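Local atomic coordinates of putative transcriptional regulator TRANSCRIPTION REGULATOR protein (Rhizobium meliloti, PDB entry 5NLA), a protein that acts as an AraC-like transcriptional activator that binds c-di-GMP to regulate extracellular polysaccharide production. Residues Thr51-Pro56 against Phe85-Thr90; Ile99-Thr104 against Ala167-Phe172; His256-Leu261 against Glu271-Glu276; Gly250-Ala255 against Gln286-Ser291. All blocks are in the same frame, centred on the assembly; numbering follows the deposited sequence.

Interactions 1 and 2 lie in one antiparallel sheet. Their centres are about 13 Å apart, and strands 88-94 and 97-104, which follow each other in the chain and pair side by side, connect them. Interactions 3 and 4 follow later in the chain and share helix 251-261. Their centres are about 10 Å apart, Ile259 and His256 of one touch Phe288 of the other, and interaction 3 is nested within the loop that interaction 4 closes. The centres of interactions 2 and 4 are about 24 Å apart, on opposite sides of the chain's centre. The two pairs thus belong to a beta-sheet part and a helical, probably DNA-binding part of the regulator.

Interaction 1 (Thr51-Pro56 against Phe85-Thr90)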
# COMPACT_ATOMS: atom_id res chain seq x y z
N THR A 51 13.02 -10.15 5.48
CA THR A 51 12.42 -10.49 6.77
C THR A 51 11.89 -11.91 6.64
O THR A 51 11.07 -12.18 5.77
CB THR A 51 11.25 -9.54 7.10
OG1 THR A 51 11.78 -8.31 7.60
CG2 THR A 51 10.31 -10.12 8.16
N ARG A 52 12.38 -12.81 7.49
CA ARG A 52 11.76 -14.11 7.65
C ARG A 52 11.79 -14.52 9.08
O ARG A 52 12.46 -13.91 9.90
CB ARG A 52 12.43 -15.18 6.78
CG ARG A 52 13.83 -15.59 7.22
CD ARG A 52 14.59 -16.24 6.08
NE ARG A 52 14.86 -15.28 5.00
CZ ARG A 52 15.47 -15.58 3.85
NH1 ARG A 52 15.89 -16.82 3.59
NH2 ARG A 52 15.65 -14.61 2.94
N ASP A 53 11.09 -15.59 9.39
CA ASP A 53 11.07 -16.09 10.74
C ASP A 53 11.42 -17.58 10.82
O ASP A 53 11.10 -18.21 11.82
CB ASP A 53 9.70 -15.78 11.35
CG ASP A 53 8.57 -16.27 10.50
OD1 ASP A 53 8.63 -17.44 10.06
OD2 ASP A 53 7.61 -15.49 10.29
N LEU A 54 12.11 -18.11 9.82
CA LEU A 54 12.56 -19.51 9.86
C LEU A 54 13.60 -19.82 10.96
O LEU A 54 13.58 -20.92 11.49
CB LEU A 54 13.06 -19.99 8.48
CG LEU A 54 11.97 -20.30 7.42
CD1 LEU A 54 11.60 -19.09 6.56
CD2 LEU A 54 12.39 -21.47 6.53
N PRO A 55 14.49 -18.86 11.32
CA PRO A 55 15.42 -19.11 12.45
C PRO A 55 14.87 -19.02 13.90
O PRO A 55 15.47 -19.63 14.79
CB PRO A 55 16.55 -18.09 12.22
CG PRO A 55 16.44 -17.71 10.79
CD PRO A 55 14.97 -17.73 10.50
N PRO A 56 13.80 -18.25 14.16
CA PRO A 56 13.11 -18.42 15.47
C PRO A 56 12.31 -19.73 15.61
O PRO A 56 12.44 -20.61 14.76
CB PRO A 56 12.17 -17.20 15.51
CG PRO A 56 12.84 -16.15 14.71
CD PRO A 56 13.60 -16.89 13.62
N PHE A 85 5.10 -20.70 12.05
CA PHE A 85 4.50 -19.79 11.10
C PHE A 85 5.56 -19.30 10.10
O PHE A 85 6.02 -18.16 10.18
CB PHE A 85 3.85 -18.63 11.85
CG PHE A 85 2.93 -17.80 11.00
CD1 PHE A 85 1.60 -18.16 10.87
CD2 PHE A 85 3.39 -16.65 10.36
CE1 PHE A 85 0.74 -17.40 10.08
CE2 PHE A 85 2.53 -15.88 9.57
CZ PHE A 85 1.21 -16.26 9.43
N PRO A 86 5.95 -20.17 9.15
CA PRO A 86 7.04 -19.87 8.22
C PRO A 86 6.64 -18.81 7.19
O PRO A 86 5.81 -19.07 6.32
CB PRO A 86 7.30 -21.20 7.54
CG PRO A 86 5.98 -21.90 7.56
CD PRO A 86 5.23 -21.40 8.76
N ALA A 87 7.24 -17.62 7.29
CA ALA A 87 6.88 -16.49 6.45
C ALA A 87 8.12 -15.70 6.01
O ALA A 87 9.15 -15.72 6.68
CB ALA A 87 5.89 -15.58 7.16
N GLU A 88 7.99 -15.04 4.87
CA GLU A 88 9.06 -14.30 4.23
C GLU A 88 8.50 -13.06 3.58
O GLU A 88 7.49 -13.12 2.88
CB GLU A 88 9.72 -15.15 3.15
CG GLU A 88 11.13 -15.61 3.46
CD GLU A 88 11.87 -16.04 2.20
OE1 GLU A 88 11.23 -16.63 1.29
OE2 GLU A 88 13.09 -15.78 2.12
N LEU A 89 9.17 -11.93 3.84
CA LEU A 89 8.97 -10.68 3.12
C LEU A 89 10.30 -10.33 2.51
O LEU A 89 11.34 -10.51 3.14
CB LEU A 89 8.53 -9.57 4.06
CG LEU A 89 7.06 -9.17 4.25
CD1 LEU A 89 6.90 -7.65 4.19
CD2 LEU A 89 6.10 -9.83 3.27
N THR A 90 10.26 -9.85 1.28
CA THR A 90 11.47 -9.43 0.60
C THR A 90 11.16 -8.11 -0.11
O THR A 90 10.27 -8.07 -0.95
CB THR A 90 11.94 -10.52 -0.38
OG1 THR A 90 11.74 -11.81 0.21
CG2 THR A 90 13.40 -10.35 -0.73
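Thr51 and Arg52 pair with Leu89 and Glu88 in a short antiparallel bridge, which joins strand 49-52, outermost in its sheet within this chain, to strand 88-94. Thr51 and Leu89 form a hydrogen-bonded pair: Thr51 N reaches Leu89 O at 2.9 Å, and Leu89 N returns to Thr51 O at 2.7 Å. Next comes the non-hydrogen-bonded pair of Arg52 and Glu88, whose side chains lie on the other face of the sheet, side by side and pointing the same way. Arg52 CB packs on Glu88 CG at 3.6 Å. Farther out the Arg52 chain bends at chi3 (66°), which brings NE round toward Glu88. Glu88 OE2 then lies over one face of the guanidinium, 2.9 Å from Arg52 NH2, with the carboxylate and guanidinium planes 80° apart. This salt bridge is a matter of charge, as no N-H of the arginine points at the oxygen; Arg52 NH2 also bonds to Ser50 OG. Beyond the paired strands a weak bond from Asp53 N to Ala87 O (3.3 Å) prolongs the pairing. The aspartate side chain then reaches across to the other segment: with CG between the backbone N and the carbonyl carbon (chi1 53°), Asp53 OD1 accepts Ala87 N at 3.1 Å on its syn side, from somewhat out of the carboxylate plane. Helix 59-67 covers the face carrying Thr51 and Leu89, its Trp63 meeting Ala87 and Leu89, and Trp376 of helix 373-376 touches Thr51 and Leu89. On its far side strand 88-94 is bonded to strand 97-104.

Interaction 2 (Ile99-Thr104 against Ala167-Phe172)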
# COMPACT_ATOMS: atom_id res chain seq x y z
N ILE A 99 8.34 -2.64 -4.00
CA ILE A 99 7.98 -4.01 -4.40
C ILE A 99 8.24 -4.92 -3.20
O ILE A 99 9.35 -4.91 -2.65
CB ILE A 99 8.85 -4.54 -5.56
CG1 ILE A 99 8.98 -3.51 -6.70
CG2 ILE A 99 8.31 -5.87 -6.07
CD1 ILE A 99 7.68 -3.21 -7.40
N VAL A 100 7.25 -5.72 -2.82
CA VAL A 100 7.42 -6.71 -1.76
C VAL A 100 7.03 -8.10 -2.23
O VAL A 100 5.91 -8.32 -2.68
CB VAL A 100 6.60 -6.33 -0.51
CG1 VAL A 100 6.61 -7.45 0.52
CG2 VAL A 100 7.16 -5.04 0.08
N GLN A 101 7.97 -9.04 -2.14
CA GLN A 101 7.69 -10.46 -2.34
C GLN A 101 7.32 -11.09 -0.99
O GLN A 101 8.15 -11.14 -0.08
CB GLN A 101 8.90 -11.16 -2.95
CG GLN A 101 9.18 -10.73 -4.39
CD GLN A 101 10.59 -11.05 -4.87
OE1 GLN A 101 11.58 -10.59 -4.29
NE2 GLN A 101 10.69 -11.80 -5.96
N GLN A 102 6.07 -11.53 -0.88
CA GLN A 102 5.55 -12.12 0.34
C GLN A 102 5.26 -13.62 0.18
O GLN A 102 4.61 -14.03 -0.79
CB GLN A 102 4.26 -11.42 0.71
CG GLN A 102 3.63 -11.86 2.02
CD GLN A 102 2.58 -10.89 2.49
OE1 GLN A 102 2.52 -10.55 3.68
NE2 GLN A 102 1.76 -10.42 1.56
N VAL A 103 5.75 -14.41 1.13
CA VAL A 103 5.33 -15.81 1.26
C VAL A 103 4.85 -16.00 2.68
O VAL A 103 5.57 -15.71 3.63
CB VAL A 103 6.48 -16.79 0.95
CG1 VAL A 103 6.00 -18.23 1.13
CG2 VAL A 103 7.01 -16.57 -0.46
N THR A 104 3.63 -16.50 2.83
CA THR A 104 2.97 -16.48 4.12
C THR A 104 1.96 -17.64 4.29
O THR A 104 1.35 -18.07 3.31
CB THR A 104 2.30 -15.09 4.30
OG1 THR A 104 2.02 -14.87 5.68
CG2 THR A 104 1.03 -14.96 3.46
N ALA A 167 1.62 -17.01 -1.97
CA ALA A 167 2.80 -16.30 -2.43
C ALA A 167 2.29 -15.16 -3.26
O ALA A 167 1.53 -15.37 -4.21
CB ALA A 167 3.68 -17.21 -3.29
N SER A 168 2.68 -13.95 -2.92
CA SER A 168 2.26 -12.80 -3.69
C SER A 168 3.42 -11.88 -4.00
O SER A 168 4.47 -11.94 -3.35
CB SER A 168 1.13 -12.03 -2.97
OG SER A 168 1.51 -11.62 -1.67
N ILE A 169 3.21 -11.05 -5.01
CA ILE A 169 4.07 -9.91 -5.27
C ILE A 169 3.20 -8.65 -5.12
O ILE A 169 2.13 -8.53 -5.73
CB ILE A 169 4.83 -10.04 -6.61
CG1 ILE A 169 5.85 -8.90 -6.77
CG2 ILE A 169 3.89 -10.11 -7.80
CD1 ILE A 169 7.04 -9.25 -7.65
N LEU A 170 3.65 -7.74 -4.24
CA LEU A 170 2.87 -6.57 -3.82
C LEU A 170 3.56 -5.26 -4.22
O LEU A 170 4.74 -5.07 -3.94
CB LEU A 170 2.72 -6.58 -2.30
CG LEU A 170 1.95 -7.68 -1.56
CD1 LEU A 170 2.04 -7.42 -0.06
CD2 LEU A 170 0.49 -7.75 -2.00
N LEU A 171 2.80 -4.36 -4.85
CA LEU A 171 3.24 -2.99 -5.15
C LEU A 171 2.61 -2.02 -4.15
O LEU A 171 1.38 -2.01 -3.95
CB LEU A 171 2.80 -2.56 -6.55
CG LEU A 171 3.13 -3.47 -7.73
CD1 LEU A 171 2.49 -2.94 -9.01
CD2 LEU A 171 4.63 -3.60 -7.90
N PHE A 172 3.44 -1.21 -3.51
CA PHE A 172 2.97 -0.12 -2.67
C PHE A 172 3.44 1.17 -3.34
O PHE A 172 4.64 1.39 -3.48
CB PHE A 172 3.55 -0.22 -1.27
CG PHE A 172 3.10 -1.42 -0.49
CD1 PHE A 172 1.91 -1.40 0.23
CD2 PHE A 172 3.92 -2.57 -0.40
CE1 PHE A 172 1.51 -2.51 0.98
CE2 PHE A 172 3.53 -3.67 0.36
CZ PHE A 172 2.32 -3.64 1.05
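Strands 97-104 and 166-173 are antiparallel neighbours within the larger sheet of the protein, and five residue pairs from Ile99-Leu171 to Val103-Ala167 run between them. Over these segments the axes approach to 4.7 Å, with 156° between their directions. Two hydrogen-bonded pairs carry the backbone: Val100 N to Leu170 O and Leu170 N to Val100 O, both 2.8 Å, then Gln102 and Ser168, which exchange bonds in the same way. On the face shared by Val100, Gln102, Ser168 and Leu170, Gln102 holds CG anti to the backbone N (chi1 -176°). Extended beyond that point, the chain carries its amide across to the partner strand, where Gln102 NE2 makes a weak but straight bond to Ser168 OG (3.5 Å, 167° at the hydrogen) and touches Leu170 CD1 at 3.4 Å. Farther along, Val100 CG2 meets the edge of the Phe172 ring, near its plane, 3.9 Å from CE2. The opposite face is more apolar. Ile169 CD1 sits 3.9 Å from Ile99 CG2 and 4.2 Å from Gln101 CG, while the amide end of Gln101 bonds to Trp92 and Glu209. An alanine at Ile169 would probably open a gap between Ile99 CG2 and the Gln101 stem, and leave Ile205 of helix 196-211, which rests on this face, with less to pack against. Such an interior strand pair, in a chain with a second antiparallel sheet, is consistent with the cupin-like barrel of AraC-family regulatory domains.

Interaction 3 (His256-Leu261 against Glu271-Glu276)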
# COMPACT_ATOMS: atom_id res chain seq x y z
N HIS A 256 -3.17 13.97 2.29
CA HIS A 256 -2.46 13.89 1.01
C HIS A 256 -3.32 14.33 -0.19
O HIS A 256 -2.80 14.93 -1.14
CB HIS A 256 -1.88 12.49 0.76
CG HIS A 256 -0.57 12.24 1.46
ND1 HIS A 256 -0.09 10.97 1.68
CD2 HIS A 256 0.35 13.08 1.98
CE1 HIS A 256 1.07 11.04 2.30
NE2 HIS A 256 1.36 12.31 2.49
N ARG A 257 -4.62 14.03 -0.12
CA ARG A 257 -5.58 14.44 -1.15
C ARG A 257 -5.84 15.94 -1.09
O ARG A 257 -5.77 16.62 -2.12
CB ARG A 257 -6.91 13.71 -1.00
CG ARG A 257 -7.87 13.96 -2.16
CD ARG A 257 -9.17 13.19 -2.02
NE ARG A 257 -9.87 13.50 -0.78
CZ ARG A 257 -10.93 12.84 -0.32
NH1 ARG A 257 -11.45 11.83 -1.01
NH2 ARG A 257 -11.49 13.19 0.84
N TYR A 258 -6.16 16.43 0.10
CA TYR A 258 -6.39 17.86 0.29
C TYR A 258 -5.22 18.64 -0.31
O TYR A 258 -5.43 19.48 -1.17
CB TYR A 258 -6.56 18.21 1.77
CG TYR A 258 -6.93 19.65 1.96
CD1 TYR A 258 -8.25 20.07 1.86
CD2 TYR A 258 -5.94 20.62 2.18
CE1 TYR A 258 -8.59 21.41 2.00
CE2 TYR A 258 -6.26 21.95 2.32
CZ TYR A 258 -7.58 22.36 2.24
OH TYR A 258 -7.88 23.71 2.38
N ILE A 259 -4.01 18.31 0.11
CA ILE A 259 -2.79 18.92 -0.42
C ILE A 259 -2.72 18.83 -1.93
O ILE A 259 -2.41 19.83 -2.58
CB ILE A 259 -1.52 18.33 0.23
CG1 ILE A 259 -1.35 18.89 1.64
CG2 ILE A 259 -0.26 18.63 -0.59
CD1 ILE A 259 -0.35 18.15 2.49
N HIS A 260 -2.99 17.66 -2.49
CA HIS A 260 -2.94 17.48 -3.96
C HIS A 260 -3.90 18.42 -4.67
O HIS A 260 -3.52 19.04 -5.67
CB HIS A 260 -3.24 16.02 -4.35
CG HIS A 260 -3.26 15.77 -5.83
ND1 HIS A 260 -2.16 15.35 -6.53
CD2 HIS A 260 -4.26 15.89 -6.74
CE1 HIS A 260 -2.47 15.23 -7.80
NE2 HIS A 260 -3.74 15.55 -7.96
N LEU A 261 -5.13 18.52 -4.16
CA LEU A 261 -6.15 19.38 -4.77
C LEU A 261 -5.85 20.88 -4.63
O LEU A 261 -6.09 21.66 -5.56
CB LEU A 261 -7.53 19.07 -4.19
CG LEU A 261 -8.09 17.68 -4.46
CD1 LEU A 261 -9.46 17.54 -3.81
CD2 LEU A 261 -8.18 17.38 -5.95
N GLU A 271 -2.56 25.35 9.00
CA GLU A 271 -3.79 25.67 9.74
C GLU A 271 -5.04 25.30 8.95
O GLU A 271 -5.99 24.72 9.49
CB GLU A 271 -3.84 27.16 10.11
CG GLU A 271 -2.73 27.64 11.05
CD GLU A 271 -1.55 28.29 10.33
OE1 GLU A 271 -0.67 27.55 9.83
OE2 GLU A 271 -1.51 29.55 10.28
N THR A 272 -5.05 25.67 7.67
CA THR A 272 -6.16 25.32 6.80
C THR A 272 -6.34 23.82 6.66
O THR A 272 -7.47 23.34 6.68
CB THR A 272 -6.06 25.96 5.40
OG1 THR A 272 -7.17 25.53 4.61
CG2 THR A 272 -4.80 25.58 4.67
N ILE A 273 -5.23 23.08 6.53
CA ILE A 273 -5.26 21.62 6.40
C ILE A 273 -5.91 21.03 7.65
O ILE A 273 -6.83 20.23 7.56
CB ILE A 273 -3.86 20.99 6.21
CG1 ILE A 273 -3.24 21.42 4.88
CG2 ILE A 273 -3.92 19.46 6.27
CD1 ILE A 273 -1.75 21.16 4.79
N CYS A 274 -5.40 21.45 8.81
CA CYS A 274 -5.88 20.98 10.12
C CYS A 274 -7.36 21.21 10.33
O CYS A 274 -8.10 20.31 10.73
CB CYS A 274 -5.11 21.69 11.23
SG CYS A 274 -3.42 21.12 11.31
N ARG A 275 -7.76 22.46 10.08
CA ARG A 275 -9.16 22.85 10.13
C ARG A 275 -9.97 21.92 9.22
O ARG A 275 -10.92 21.27 9.66
CB ARG A 275 -9.31 24.31 9.71
CG ARG A 275 -10.68 24.91 9.98
CD ARG A 275 -10.73 26.40 9.62
NE ARG A 275 -10.26 26.63 8.25
CZ ARG A 275 -9.32 27.51 7.86
NH1 ARG A 275 -8.72 28.34 8.72
NH2 ARG A 275 -9.00 27.57 6.57
N GLU A 276 -9.53 21.79 7.97
CA GLU A 276 -10.25 21.03 6.94
C GLU A 276 -10.04 19.49 6.97
O GLU A 276 -10.40 18.81 6.01
CB GLU A 276 -9.94 21.63 5.56
CG GLU A 276 -10.29 23.13 5.51
CD GLU A 276 -10.24 23.77 4.13
OE1 GLU A 276 -10.81 23.22 3.16
OE2 GLU A 276 -9.65 24.87 4.00
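Tyr258 and Ile273 mark the nearest approach of the two backbones, CA to CA 7.3 Å, between helix segments 256-261 and 271-275, whose axes come no closer than 10.7 Å, with 131° between their directions. Side chains must bridge that distance. Tyr258 does most of it: with CG anti to the backbone N (chi1 -175°), CG is directed at helix 270-275, and the hydroxyl arrives between Thr272 and Glu276. Thr272 OG1 donates a hydrogen bond to Tyr258 OH at 3.0 Å. Glu276, the first residue to leave helical geometry, crosses the tyrosine at about a right angle, its carboxylate plane turned 77° from the ring, and Glu276 OE2 lies 2.7 Å from Tyr258 OH. As in other AraC-family proteins, helix 270-275 probably opens the first helix-turn-helix motif, with helix 281-288 completing it and helix 251-261 packing against both. Ile273 CG1 packs obliquely against the ring at 3.9 Å from Tyr258 CD2. An alanine in place of Tyr258 would probably leave Thr272 OG1 without this acceptor and open a gap beside Ile273. Ile273 CD1 reaches Ile259 CG1, also at 3.9 Å, and Leu284 and Ile298 of the following helices touch the same isoleucine.

Interaction 4 (Gly250-Ala255 against Gln286-Ser291); sequences GVMERA and QLFEPS
Val251 O accepts the backbone N of Ala255 at 2.8 Å, and this first turn of helix 251-261 sets the side chains of both residues toward segment 286-291, where Val251 meets Leu287 and Ala255 meets Phe288. Gly250 stands at the N-cap, its O taking Arg254 N. Across the contact itself there is no hydrogen bond; the meeting is apolar. Met252 carries most of it on the side of 250-255. Its chain is bent at chi2 (52°), which swings SD round toward the aromatic ring, and the methyl continues over it. Met252 CE lies 4.3 Å from the centroid of the Phe288 ring, 8° off the normal, a CH-pi contact over the centre of one face. The sulfur stands more obliquely, 4.2 Å from the same centroid and 32° off the normal, making this a Met-aromatic contact. Helix 281-288 is probably the recognition helix of the first helix-turn-helix motif, so Met252 and Phe288 join it to helix 251-261. Ala255 CB approaches the ring at its edge, near the plane, 4.1 Å from Phe288 CE1, while Tyr297 of helix 294-306 packs edge-to-face with Phe288. Val251 and Leu287 cross at about a right angle, with Val251 CG2 3.5 Å from Leu287 CD1. Met252 CE also rests 4.0 Å from Leu287 CB, and Met252 also touches Pro120 and Asp122.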
# COMPACT_ATOMS: atom_id res chain seq x y z
N GLY A 250 -9.09 7.42 6.08
CA GLY A 250 -8.15 7.76 7.16
C GLY A 250 -7.53 9.15 6.98
O GLY A 250 -7.48 9.68 5.86
N VAL A 251 -7.06 9.74 8.08
CA VAL A 251 -6.51 11.08 8.05
C VAL A 251 -5.48 11.30 6.96
O VAL A 251 -5.61 12.25 6.20
CB VAL A 251 -5.95 11.59 9.42
CG1 VAL A 251 -7.09 12.00 10.34
CG2 VAL A 251 -5.00 10.62 10.10
N MET A 252 -4.47 10.44 6.87
CA MET A 252 -3.33 10.71 5.97
C MET A 252 -3.73 10.72 4.51
O MET A 252 -3.23 11.54 3.75
CB MET A 252 -2.19 9.71 6.17
CG MET A 252 -0.89 10.06 5.45
SD MET A 252 -0.22 11.73 5.72
CE MET A 252 1.40 11.20 6.25
N GLU A 253 -4.62 9.82 4.13
CA GLU A 253 -5.15 9.81 2.77
C GLU A 253 -5.94 11.11 2.51
O GLU A 253 -5.82 11.71 1.45
CB GLU A 253 -6.01 8.55 2.53
CG GLU A 253 -5.85 7.88 1.17
CD GLU A 253 -7.03 8.10 0.25
OE1 GLU A 253 -7.42 9.28 0.11
OE2 GLU A 253 -7.55 7.10 -0.32
N ARG A 254 -6.71 11.55 3.50
CA ARG A 254 -7.46 12.81 3.39
C ARG A 254 -6.55 14.03 3.31
O ARG A 254 -6.84 14.95 2.55
CB ARG A 254 -8.51 12.95 4.50
CG ARG A 254 -9.76 12.13 4.21
CD ARG A 254 -10.85 12.32 5.24
NE ARG A 254 -10.41 11.81 6.54
CZ ARG A 254 -10.42 12.48 7.69
NH1 ARG A 254 -10.88 13.73 7.79
NH2 ARG A 254 -9.97 11.88 8.79
N ALA A 255 -5.46 14.01 4.08
CA ALA A 255 -4.44 15.07 4.05
C ALA A 255 -3.67 15.12 2.73
O ALA A 255 -3.52 16.19 2.14
CB ALA A 255 -3.47 14.89 5.20
N GLN A 286 2.44 15.06 13.65
CA GLN A 286 2.69 13.62 13.81
C GLN A 286 2.65 12.86 12.51
O GLN A 286 3.57 12.07 12.23
CB GLN A 286 1.68 12.97 14.75
CG GLN A 286 1.97 13.20 16.20
CD GLN A 286 0.96 12.51 17.07
OE1 GLN A 286 0.14 13.15 17.70
NE2 GLN A 286 1.00 11.18 17.08
N LEU A 287 1.60 13.07 11.73
CA LEU A 287 1.45 12.37 10.45
C LEU A 287 2.61 12.65 9.52
O LEU A 287 3.02 11.75 8.78
CB LEU A 287 0.13 12.73 9.76
CG LEU A 287 -1.11 12.20 10.48
CD1 LEU A 287 -2.38 12.88 9.99
CD2 LEU A 287 -1.23 10.69 10.35
N PHE A 288 3.16 13.87 9.58
CA PHE A 288 4.20 14.31 8.66
C PHE A 288 5.63 14.30 9.22
O PHE A 288 6.55 14.74 8.52
CB PHE A 288 3.82 15.68 8.07
CG PHE A 288 2.70 15.60 7.08
CD1 PHE A 288 1.38 15.51 7.50
CD2 PHE A 288 2.97 15.55 5.71
CE1 PHE A 288 0.35 15.41 6.58
CE2 PHE A 288 1.94 15.43 4.79
CZ PHE A 288 0.63 15.37 5.22
N GLU A 289 5.83 13.78 10.43
CA GLU A 289 7.18 13.71 11.04
C GLU A 289 8.10 12.67 10.37
O GLU A 289 9.32 12.86 10.33
CB GLU A 289 7.09 13.52 12.57
CG GLU A 289 8.42 13.40 13.34
CD GLU A 289 9.31 14.64 13.24
OE1 GLU A 289 9.77 14.98 12.12
OE2 GLU A 289 9.59 15.26 14.29
N PRO A 290 7.55 11.56 9.84
CA PRO A 290 8.34 10.67 8.99
C PRO A 290 8.93 11.29 7.72
O PRO A 290 10.03 10.91 7.33
CB PRO A 290 7.33 9.59 8.62
CG PRO A 290 6.49 9.48 9.84
CD PRO A 290 6.31 10.90 10.30
N SER A 291 8.22 12.23 7.10
CA SER A 291 8.68 12.86 5.85
C SER A 291 9.07 14.34 6.03
O SER A 291 8.80 15.17 5.17
CB SER A 291 7.59 12.72 4.78
OG SER A 291 6.46 13.53 5.08